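Local coordinates for putative vitamin-B12 independent methionine synthase family protein (Listeria monocytogenes, PDB 1YPX), which probably binds zinc and transfers a methyl group from a methyltetrahydrofolate to homocysteine, as in cobalamin-independent methionine synthases, at residues E42-I46 with D63-R67; G20-R25 with L38-E42. All blocks are in the same frame, centred on the assembly; numbering follows the deposited sequence.

Contact 1: residues E42-I46 with D63-R67; sequences ENTEI and DGEFR
E42 and R67 meet because both side chains reach out nearly straight. In E42, CG stands anti to the carbonyl carbon (chi1 -63°) and the chain runs on extended to its carboxylate. In R67 the chain is extended from CG to NE, which carries the guanidinium across to helix 35-56. There NH2 of R67 gives a salt-bridge hydrogen bond to OE1 of E42, 3.0 Å long and bent, with an N-H...O angle of 136°. The oxygen lies close to the guanidinium plane, but the nitrogen meets it from above the carboxylate plane. The two planes are turned 66° apart. E42 also crosses the aliphatic part of R67, with its OE1 3.3 Å from CG of R67.

I46 crosses R67 at about a right angle and sets CD1 over one face of the guanidinium. Its other branch, CG2, packs 3.7 Å from CB of D63. CG1 of I46 lies 4.0 Å from CB of F66. CB of E45 touches the F66 ring at its edge, 4.0 Å from CD2, while OE1 of E45 is hydrogen-bonded to OG1 of T18.

D63 to F66 form a type I' turn, closed by F66 N to D63 O. OD1 of D63 accepts from N of E65 at 2.7 Å, which makes an Asx turn within it. F122 of helix 116-127 also packs on I46 and R67. The buried contact joins helix 35-56 to the loop at the C-terminal end of strand 60-61. In TIM-barrel proteins the loops at this end line the active site.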
# COMPACT_ATOMS: atom_id res chain seq x y z
N GLU A 42 21.34 -3.82 -2.48
CA GLU A 42 19.90 -3.79 -2.25
C GLU A 42 19.41 -5.23 -2.16
O GLU A 42 18.62 -5.57 -1.28
CB GLU A 42 19.16 -3.09 -3.40
CG GLU A 42 19.49 -1.63 -3.62
CD GLU A 42 18.50 -0.98 -4.58
OE1 GLU A 42 18.15 -1.61 -5.60
OE2 GLU A 42 18.07 0.17 -4.31
N ASN A 43 19.90 -6.06 -3.07
CA ASN A 43 19.52 -7.46 -3.11
C ASN A 43 19.86 -8.20 -1.82
O ASN A 43 19.09 -9.04 -1.35
CB ASN A 43 20.19 -8.15 -4.29
CG ASN A 43 19.41 -7.98 -5.57
OD1 ASN A 43 19.64 -8.67 -6.56
ND2 ASN A 43 18.45 -7.06 -5.56
N THR A 44 21.02 -7.87 -1.26
CA THR A 44 21.51 -8.46 -0.02
C THR A 44 20.66 -7.93 1.12
O THR A 44 20.17 -8.69 1.96
CB THR A 44 22.99 -8.05 0.22
OG1 THR A 44 23.76 -8.38 -0.94
CG2 THR A 44 23.57 -8.74 1.44
N GLU A 45 20.48 -6.62 1.15
CA GLU A 45 19.70 -5.98 2.19
C GLU A 45 18.27 -6.49 2.21
O GLU A 45 17.77 -6.88 3.26
CB GLU A 45 19.72 -4.47 2.02
CG GLU A 45 21.10 -3.89 2.27
CD GLU A 45 21.75 -4.46 3.52
OE1 GLU A 45 21.30 -4.12 4.63
OE2 GLU A 45 22.71 -5.27 3.38
N ILE A 46 17.61 -6.47 1.05
CA ILE A 46 16.23 -6.94 0.95
C ILE A 46 16.17 -8.35 1.51
O ILE A 46 15.34 -8.65 2.38
CB ILE A 46 15.73 -6.92 -0.53
CG1 ILE A 46 15.61 -5.47 -1.01
CG2 ILE A 46 14.36 -7.58 -0.66
CD1 ILE A 46 15.02 -5.32 -2.39
N ASP A 63 9.56 -5.90 0.26
CA ASP A 63 10.96 -5.64 0.07
C ASP A 63 11.29 -4.34 0.80
O ASP A 63 12.32 -3.71 0.56
CB ASP A 63 11.32 -5.61 -1.44
CG ASP A 63 10.87 -4.34 -2.15
OD1 ASP A 63 10.23 -3.46 -1.52
OD2 ASP A 63 11.16 -4.23 -3.36
N GLY A 64 10.39 -3.97 1.71
CA GLY A 64 10.54 -2.77 2.52
C GLY A 64 10.67 -1.49 1.73
O GLY A 64 11.06 -0.46 2.28
N GLU A 65 10.35 -1.56 0.44
CA GLU A 65 10.44 -0.43 -0.47
C GLU A 65 11.83 0.15 -0.49
O GLU A 65 12.04 1.32 -0.80
CB GLU A 65 9.40 0.64 -0.11
CG GLU A 65 7.99 0.19 -0.46
CD GLU A 65 6.91 1.14 0.01
OE1 GLU A 65 7.03 2.37 -0.24
OE2 GLU A 65 5.93 0.65 0.61
N PHE A 66 12.79 -0.73 -0.19
CA PHE A 66 14.21 -0.41 -0.14
C PHE A 66 14.80 0.18 -1.41
O PHE A 66 15.74 0.97 -1.35
CB PHE A 66 14.99 -1.67 0.24
CG PHE A 66 15.08 -1.91 1.72
CD1 PHE A 66 14.04 -1.51 2.56
CD2 PHE A 66 16.20 -2.49 2.28
CE1 PHE A 66 14.13 -1.70 3.93
CE2 PHE A 66 16.30 -2.68 3.65
CZ PHE A 66 15.26 -2.28 4.48
N ARG A 67 14.27 -0.21 -2.57
CA ARG A 67 14.78 0.31 -3.83
C ARG A 67 14.14 1.65 -4.11
O ARG A 67 14.45 2.30 -5.11
CB ARG A 67 14.47 -0.64 -4.98
CG ARG A 67 14.98 -2.05 -4.82
CD ARG A 67 14.45 -2.90 -5.98
NE ARG A 67 14.61 -4.33 -5.75
CZ ARG A 67 15.77 -4.96 -5.71
NH1 ARG A 67 15.81 -6.27 -5.50
NH2 ARG A 67 16.91 -4.29 -5.87

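Contact 2: residues G20-R25 with L38-E42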
# COMPACT_ATOMS: atom_id res chain seq x y z
N GLY A 20 23.29 -0.73 5.49
CA GLY A 20 23.82 -1.24 4.24
C GLY A 20 23.19 -0.51 3.07
O GLY A 20 23.88 -0.03 2.17
N ILE A 21 21.86 -0.41 3.08
CA ILE A 21 21.16 0.29 2.02
C ILE A 21 21.37 1.79 2.16
O ILE A 21 21.36 2.52 1.17
CB ILE A 21 19.65 -0.02 2.05
CG1 ILE A 21 18.92 0.85 1.01
CG2 ILE A 21 19.10 0.24 3.42
CD1 ILE A 21 19.38 0.63 -0.43
N LYS A 22 21.57 2.25 3.39
CA LYS A 22 21.77 3.67 3.65
C LYS A 22 23.08 4.14 3.02
O LYS A 22 23.11 5.10 2.25
CB LYS A 22 21.81 3.92 5.16
CG LYS A 22 21.28 5.26 5.58
CD LYS A 22 19.77 5.24 5.63
CE LYS A 22 19.20 6.60 6.04
NZ LYS A 22 19.66 7.03 7.39
N ASP A 23 24.16 3.44 3.38
CA ASP A 23 25.51 3.72 2.89
C ASP A 23 25.58 3.63 1.37
O ASP A 23 26.12 4.52 0.70
CB ASP A 23 26.51 2.72 3.51
CG ASP A 23 26.84 3.02 4.97
OD1 ASP A 23 27.51 2.18 5.61
OD2 ASP A 23 26.44 4.10 5.48
N ALA A 24 25.02 2.55 0.84
CA ALA A 24 25.00 2.32 -0.60
C ALA A 24 24.34 3.48 -1.34
O ALA A 24 24.98 4.10 -2.20
CB ALA A 24 24.27 1.02 -0.90
N ARG A 25 23.09 3.79 -1.02
CA ARG A 25 22.39 4.88 -1.71
C ARG A 25 23.19 6.18 -1.70
O ARG A 25 22.96 7.06 -2.53
CB ARG A 25 21.00 5.13 -1.09
CG ARG A 25 20.02 3.97 -1.26
CD ARG A 25 18.57 4.36 -0.96
NE ARG A 25 18.03 5.31 -1.94
CZ ARG A 25 17.75 5.02 -3.21
NH1 ARG A 25 17.26 5.96 -4.01
NH2 ARG A 25 17.95 3.80 -3.69
N LEU A 38 24.71 -0.81 -7.27
CA LEU A 38 23.88 -0.53 -6.10
C LEU A 38 22.79 -1.58 -5.94
O LEU A 38 22.30 -1.83 -4.84
CB LEU A 38 23.22 0.85 -6.26
CG LEU A 38 22.02 1.17 -5.35
CD1 LEU A 38 22.50 1.25 -3.91
CD2 LEU A 38 21.38 2.49 -5.77
N ARG A 39 22.40 -2.21 -7.05
CA ARG A 39 21.35 -3.20 -6.99
C ARG A 39 21.72 -4.43 -6.17
O ARG A 39 20.88 -4.97 -5.44
CB ARG A 39 20.94 -3.62 -8.39
CG ARG A 39 19.73 -4.53 -8.35
CD ARG A 39 19.05 -4.66 -9.69
NE ARG A 39 17.86 -5.48 -9.55
CZ ARG A 39 16.64 -5.00 -9.32
NH1 ARG A 39 15.62 -5.83 -9.21
NH2 ARG A 39 16.44 -3.69 -9.24
N LYS A 40 22.97 -4.86 -6.30
CA LYS A 40 23.45 -6.02 -5.57
C LYS A 40 23.24 -5.83 -4.07
O LYS A 40 22.58 -6.64 -3.43
CB LYS A 40 24.93 -6.27 -5.87
CG LYS A 40 25.20 -7.14 -7.11
CD LYS A 40 24.72 -8.57 -6.90
CE LYS A 40 24.98 -9.46 -8.10
NZ LYS A 40 24.33 -10.80 -7.99
N ILE A 41 23.80 -4.77 -3.52
CA ILE A 41 23.64 -4.53 -2.10
C ILE A 41 22.15 -4.56 -1.73
O ILE A 41 21.75 -5.24 -0.78
CB ILE A 41 24.24 -3.17 -1.69
CG1 ILE A 41 25.71 -3.11 -2.09
CG2 ILE A 41 24.14 -2.99 -0.18
CD1 ILE A 41 26.24 -1.70 -2.29
N GLU A 42 21.34 -3.82 -2.48
CA GLU A 42 19.90 -3.79 -2.25
C GLU A 42 19.41 -5.23 -2.16
O GLU A 42 18.62 -5.57 -1.28
CB GLU A 42 19.16 -3.09 -3.40
CG GLU A 42 19.49 -1.63 -3.62
CD GLU A 42 18.50 -0.98 -4.58
OE1 GLU A 42 18.15 -1.61 -5.60
OE2 GLU A 42 18.07 0.17 -4.31
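L38 meets A24 across the two helices. Its CG lies anti to the backbone N (chi1 163°), and this sends CD1 across to CB of A24, 3.5 Å away. The same methyl lies 3.9 Å from the backbone N of R25. The other branch, CD2, approaches the R25 guanidinium obliquely, 4.2 Å from NH2.

One turn further on, I41 packs on the same alanine. CD1 of I41 is 3.6 Å from CB of A24, so the small methyl of A24 sits against both L38 and I41. The second branch of I41, CG2, touches the carbonyl O of G20 at 3.8 Å.

E42 closes the row on the buried side. Its CG touches CD1 of I21 at 3.9 Å. Its OE2 faces R25, whose side chain bends at chi3. The salt bridge from NH2 of R25 to OE2 of E42 is long, 3.7 Å. The carboxylate lies at the edge of the guanidinium, and the two planes are nearly coplanar, 19° apart. The stronger partner of E42 is R67, which takes the other oxygen.

The axes of the two short segments run antiparallel at 171° and come within 9.6 Å. The arrangement is an antiparallel helical hairpin, formed by helices 19-30 and 35-56 in the N-terminal part of the chain.

Both contacts use helix 35-56 and share E42. In contact 1 the helix meets the loop after strand 60-61, and the site is buried. In contact 2 it meets helix 19-30. The centre of contact 2 lies about 23 Å from the centre of the chain, that of contact 1 about 16 Å, and contact 2 is only partly buried. Contact 1 has a hydrogen-bonded salt bridge with I46 over the arginine, alongside apolar contacts of I46 and F66. Contact 2 is mostly methyl packing. One oxygen of E42 is bonded to R67, the other lies at a long, weak distance from R25. The contacts also meet where R39 comes close to R67, and where I21 touches F66 and E45.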